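Local atomic coordinates of thiamine-phosphate synthase (Pyrococcus furiosus, PDB entry 1XI3), a protein that probably condenses a thiazole phosphate with an aminopyrimidine diphosphate to form thiamine phosphate, in a magnesium-dependent step of thiamine biosynthesis. Residues A113-L118 with D130-G135; I163-I168 with T182-I187. All coordinates share one frame; numbering follows the deposited sequence.

Interaction 1 of 2, residues A113-L118 with D130-G135; sequences ASVYSL and DYLGAG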
loop_
_atom_site.group_PDB
_atom_site.type_symbol
_atom_site.label_atom_id
_atom_site.label_comp_id
_atom_site.label_asym_id
_atom_site.label_seq_id
_atom_site.Cartn_x
_atom_site.Cartn_y
_atom_site.Cartn_z
ATOM N N ALA A 113 0.923 5.194 -16.381
ATOM C CA ALA A 113 -0.314 5.883 -16.037
ATOM C C ALA A 113 -1.511 5.298 -16.775
ATOM O O ALA A 113 -1.495 5.216 -18.017
ATOM C CB ALA A 113 -0.157 7.364 -16.355
ATOM N N SER A 114 -2.572 4.954 -16.033
ATOM C CA SER A 114 -3.816 4.452 -16.602
ATOM C C SER A 114 -4.654 5.666 -16.981
ATOM O O SER A 114 -4.966 6.492 -16.109
ATOM C CB SER A 114 -4.590 3.578 -15.617
ATOM O OG SER A 114 -3.907 2.366 -15.309
ATOM N N VAL A 115 -4.961 5.798 -18.256
ATOM C CA VAL A 115 -5.625 7.018 -18.782
ATOM C C VAL A 115 -6.817 6.606 -19.624
ATOM O O VAL A 115 -6.774 5.617 -20.345
ATOM C CB VAL A 115 -4.676 7.907 -19.568
ATOM C CG1 VAL A 115 -3.501 8.356 -18.667
ATOM C CG2 VAL A 115 -4.193 7.232 -20.841
ATOM N N TYR A 116 -7.884 7.404 -19.547
ATOM C CA TYR A 116 -9.174 7.047 -20.149
ATOM C C TYR A 116 -9.745 8.183 -21.036
ATOM O O TYR A 116 -10.978 8.181 -21.400
ATOM C CB TYR A 116 -10.162 6.717 -19.049
ATOM C CG TYR A 116 -9.728 5.578 -18.124
ATOM C CD1 TYR A 116 -10.123 4.265 -18.381
ATOM C CD2 TYR A 116 -8.911 5.822 -17.021
ATOM C CE1 TYR A 116 -9.734 3.233 -17.571
ATOM C CE2 TYR A 116 -8.514 4.776 -16.185
ATOM C CZ TYR A 116 -8.928 3.485 -16.481
ATOM O OH TYR A 116 -8.565 2.405 -15.682
ATOM N N SER A 117 -8.853 9.095 -21.421
ATOM C CA SER A 117 -9.188 10.265 -22.276
ATOM C C SER A 117 -7.937 10.906 -22.756
ATOM O O SER A 117 -6.862 10.762 -22.136
ATOM C CB SER A 117 -10.012 11.294 -21.478
ATOM O OG SER A 117 -9.235 11.955 -20.491
ATOM N N LEU A 118 -8.056 11.699 -23.816
ATOM C CA LEU A 118 -6.959 12.513 -24.287
ATOM C C LEU A 118 -6.399 13.464 -23.215
ATOM O O LEU A 118 -5.180 13.562 -23.041
ATOM C CB LEU A 118 -7.410 13.312 -25.526
ATOM C CG LEU A 118 -6.378 14.206 -26.157
ATOM C CD1 LEU A 118 -5.125 13.417 -26.567
ATOM C CD2 LEU A 118 -7.002 14.925 -27.358
ATOM N N ASP A 130 6.167 7.510 -17.570
ATOM C CA ASP A 130 7.054 6.892 -18.550
ATOM C C ASP A 130 6.331 6.193 -19.685
ATOM O O ASP A 130 6.845 6.131 -20.799
ATOM C CB ASP A 130 7.986 5.905 -17.825
ATOM C CG ASP A 130 8.891 6.612 -16.856
ATOM O OD1 ASP A 130 8.790 6.410 -15.639
ATOM O OD2 ASP A 130 9.717 7.428 -17.333
ATOM N N TYR A 131 5.147 5.650 -19.409
ATOM C CA TYR A 131 4.285 5.120 -20.451
ATOM C C TYR A 131 2.856 5.251 -20.017
ATOM O O TYR A 131 2.566 5.554 -18.859
ATOM C CB TYR A 131 4.616 3.641 -20.811
ATOM C CG TYR A 131 4.236 2.647 -19.733
ATOM C CD1 TYR A 131 5.094 2.379 -18.642
ATOM C CD2 TYR A 131 3.010 2.000 -19.763
ATOM C CE1 TYR A 131 4.725 1.477 -17.633
ATOM C CE2 TYR A 131 2.638 1.105 -18.758
ATOM C CZ TYR A 131 3.488 0.860 -17.686
ATOM O OH TYR A 131 3.065 -0.008 -16.699
ATOM N N LEU A 132 1.974 5.055 -20.985
ATOM C CA LEU A 132 0.538 5.134 -20.753
ATOM C C LEU A 132 -0.084 3.790 -20.986
ATOM O O LEU A 132 0.245 3.085 -21.950
ATOM C CB LEU A 132 -0.150 6.117 -21.727
ATOM C CG LEU A 132 0.382 7.535 -21.711
ATOM C CD1 LEU A 132 -0.454 8.394 -22.667
ATOM C CD2 LEU A 132 0.337 8.109 -20.328
ATOM N N GLY A 133 -1.032 3.448 -20.110
ATOM C CA GLY A 133 -2.007 2.397 -20.367
ATOM C C GLY A 133 -3.299 3.091 -20.807
ATOM O O GLY A 133 -4.028 3.568 -19.971
ATOM N N ALA A 134 -3.552 3.101 -22.112
ATOM C CA ALA A 134 -4.717 3.847 -22.687
ATOM C C ALA A 134 -5.844 2.897 -22.960
ATOM O O ALA A 134 -5.698 1.931 -23.712
ATOM C CB ALA A 134 -4.310 4.577 -23.954
ATOM N N GLY A 135 -6.999 3.114 -22.308
ATOM C CA GLY A 135 -8.139 2.263 -22.514
ATOM C C GLY A 135 -9.400 2.871 -21.899
ATOM O O GLY A 135 -9.375 4.005 -21.495
#
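In the beta-alpha-beta unit made by strand 110-115, helix 118-127 and strand 131-135 of this TIM barrel, A113 to Y116 run parallel to Y131 to G135. Four backbone hydrogen bonds form the ladder: A113 N to Y131 O (3.0 Å), G133 N to A113 O (2.8 Å), V115 N to G133 O (3.0 Å) and G135 N to V115 O (3.2 Å). The short strand axes are turned 27° from each other, in keeping with the twist of a closed barrel.

A113, V115, L132 and A134 point to one face of the sheet. V115 CG1, anti to the carbonyl carbon (chi1 -60°), lies 4.2 Å from L132 CD2, the two side chains crossing at about a right angle, while V115 CG2, between the backbone N and the carbonyl carbon, lies 4.1 Å from A134 CB. L132 CD2 also rests 4.1 Å from A113 CB. Past the strand end, the Y116 ring meets the G135 carbonyl obliquely, CD1 coming within 3.2 Å of G135 O.

S114 points to the other face, where its OG bonds to Q91; it is predicted to bind the pyrimidine diphosphate substrate. Y131 OH bonds to Y18, and the Y131 ring packs edge-to-face with F74. The apolar face is covered by helix 118-127, which S117 caps through E120 N, and by helix 150-160, whose I157 and L154 touch L132 and A134.

Interaction 2 of 2, residues I163-I168 with T182-I187; sequences IPVVAI and TGVDGI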
loop_
_atom_site.group_PDB
_atom_site.type_symbol
_atom_site.label_atom_id
_atom_site.label_comp_id
_atom_site.label_asym_id
_atom_site.label_seq_id
_atom_site.Cartn_x
_atom_site.Cartn_y
_atom_site.Cartn_z
ATOM N N ILE A 163 5.525 9.650 -25.394
ATOM C CA ILE A 163 5.896 8.477 -24.599
ATOM C C ILE A 163 5.163 7.215 -25.100
ATOM O O ILE A 163 4.143 7.298 -25.810
ATOM C CB ILE A 163 5.594 8.663 -23.083
ATOM C CG1 ILE A 163 4.113 9.052 -22.825
ATOM C CG2 ILE A 163 6.522 9.708 -22.469
ATOM C CD1 ILE A 163 3.696 9.046 -21.392
ATOM N N PRO A 164 5.711 6.015 -24.776
ATOM C CA PRO A 164 5.059 4.809 -25.211
ATOM C C PRO A 164 3.637 4.654 -24.712
ATOM O O PRO A 164 3.322 5.077 -23.596
ATOM C CB PRO A 164 5.918 3.703 -24.634
ATOM C CG PRO A 164 7.259 4.332 -24.441
ATOM C CD PRO A 164 6.975 5.735 -24.081
ATOM N N VAL A 165 2.827 4.054 -25.560
ATOM C CA VAL A 165 1.405 3.803 -25.268
ATOM C C VAL A 165 1.124 2.311 -25.410
ATOM O O VAL A 165 1.394 1.715 -26.466
ATOM C CB VAL A 165 0.482 4.606 -26.217
ATOM C CG1 VAL A 165 -1.003 4.318 -25.886
ATOM C CG2 VAL A 165 0.825 6.084 -26.187
ATOM N N VAL A 166 0.583 1.713 -24.336
ATOM C CA VAL A 166 0.090 0.351 -24.329
ATOM C C VAL A 166 -1.439 0.414 -24.327
ATOM O O VAL A 166 -2.040 1.057 -23.455
ATOM C CB VAL A 166 0.582 -0.407 -23.096
ATOM C CG1 VAL A 166 0.073 -1.805 -23.107
ATOM C CG2 VAL A 166 2.117 -0.395 -23.057
ATOM N N ALA A 167 -2.071 -0.202 -25.319
ATOM C CA ALA A 167 -3.547 -0.271 -25.363
ATOM C C ALA A 167 -4.022 -1.268 -24.330
ATOM O O ALA A 167 -3.374 -2.295 -24.128
ATOM C CB ALA A 167 -4.015 -0.740 -26.745
ATOM N N ILE A 168 -5.196 -1.017 -23.715
ATOM C CA ILE A 168 -5.759 -1.949 -22.796
ATOM C C ILE A 168 -7.286 -1.944 -22.881
ATOM O O ILE A 168 -7.892 -0.896 -23.146
ATOM C CB ILE A 168 -5.298 -1.654 -21.321
ATOM C CG1 ILE A 168 -5.705 -2.812 -20.411
ATOM C CG2 ILE A 168 -5.804 -0.311 -20.849
ATOM C CD1 ILE A 168 -5.133 -2.787 -19.030
ATOM N N THR A 182 -3.295 1.066 -34.619
ATOM C CA THR A 182 -3.441 2.461 -34.186
ATOM C C THR A 182 -2.095 3.107 -33.916
ATOM O O THR A 182 -2.015 4.300 -33.747
ATOM C CB THR A 182 -4.303 2.599 -32.919
ATOM O OG1 THR A 182 -3.622 1.939 -31.844
ATOM C CG2 THR A 182 -5.673 1.989 -33.128
ATOM N N GLY A 183 -1.011 2.312 -33.844
ATOM C CA GLY A 183 0.305 2.850 -33.636
ATOM C C GLY A 183 0.847 2.732 -32.223
ATOM O O GLY A 183 1.911 3.285 -31.897
ATOM N N VAL A 184 0.109 1.995 -31.390
ATOM C CA VAL A 184 0.565 1.682 -30.038
ATOM C C VAL A 184 1.861 0.865 -30.049
ATOM O O VAL A 184 2.213 0.229 -31.043
ATOM C CB VAL A 184 -0.527 0.924 -29.214
ATOM C CG1 VAL A 184 -1.724 1.896 -28.936
ATOM C CG2 VAL A 184 -0.978 -0.332 -29.898
ATOM N N ASP A 185 2.573 0.941 -28.942
ATOM C CA ASP A 185 3.799 0.184 -28.749
ATOM C C ASP A 185 3.559 -1.236 -28.239
ATOM O O ASP A 185 4.459 -2.049 -28.239
ATOM C CB ASP A 185 4.691 0.973 -27.830
ATOM C CG ASP A 185 4.969 2.356 -28.387
ATOM O OD1 ASP A 185 4.317 3.359 -27.972
ATOM O OD2 ASP A 185 5.759 2.410 -29.359
ATOM N N GLY A 186 2.342 -1.514 -27.763
ATOM C CA GLY A 186 2.029 -2.779 -27.189
ATOM C C GLY A 186 0.577 -2.919 -26.845
ATOM O O GLY A 186 -0.196 -1.949 -26.899
ATOM N N ILE A 187 0.210 -4.141 -26.483
ATOM C CA ILE A 187 -1.124 -4.452 -25.984
ATOM C C ILE A 187 -1.042 -5.102 -24.617
ATOM O O ILE A 187 -0.163 -5.908 -24.347
ATOM C CB ILE A 187 -1.926 -5.318 -26.955
ATOM C CG1 ILE A 187 -1.171 -6.631 -27.271
ATOM C CG2 ILE A 187 -2.180 -4.535 -28.218
ATOM C CD1 ILE A 187 -2.002 -7.682 -28.006
#
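D185 reaches across to P164 and V165 at the point where the last two strands of the barrel come together, an example of a carboxylate taking the place of a backbone acceptor before the regular pairing starts. Its CG stands anti to its own carbonyl carbon (chi1 -57°), and OD1 accepts the N-H of V165 at 2.9 Å through the anti lone pair, in a bond with an angle of 166° at the hydrogen. The same oxygen lies 3.2 Å from P164 CA, with P164 CB also near. In return D185 N donates to V165 O at 2.8 Å, nearly along the C=O axis, so both backbone polar atoms of V165 are held by one residue. The other carboxylate oxygen, OD2, forms a salt bridge with R12. An alanine here would probably leave V165 N without its acceptor and R12 without its carboxylate mate.

V165 and V184 meet with their side chains at about a right angle, CG1 to CG1 at 4.0 Å. V184 CB also sits 3.4 Å from V165 O, and its CG1 reaches A167 CB at 4.1 Å, touching two residues of the strand. Further along the strands, A167 N bonds to G186 O at 3.0 Å. V166 faces the other way, its CG1 lying 3.8 Å from I187 C. G186 N is buried with no hydrogen-bonding partner in the model.

Helix 150-160 packs on this junction through L154, which touches both A167 and V184, and V158, which touches V184. Helix 176-180, the crossover between the strands, covers A167 and I187 through V179, while strand 131-135 borders 165-168 on its other edge.

How the interactions relate
Interactions 1 and 2 lie in two beta-alpha-beta units of one eight-stranded parallel barrel, linked by helix 150-160, their centres about 9 Å apart. Along the chain they come in series: 113-118 and 130-135 pair first, then 163-168 and 182-187. Strands 131-135 and 165-168 are neighbours, so the two ladders join directly, probably by hydrogen bonds from V166 N to L132 O (2.8 Å) and from A134 N to V166 O (2.9 Å). Helix 150-160 packs against both contacts. Together they make four consecutive strands, the second half of the barrel. The repeated unit thus builds a continuous wall, which carries S114 of the predicted substrate site.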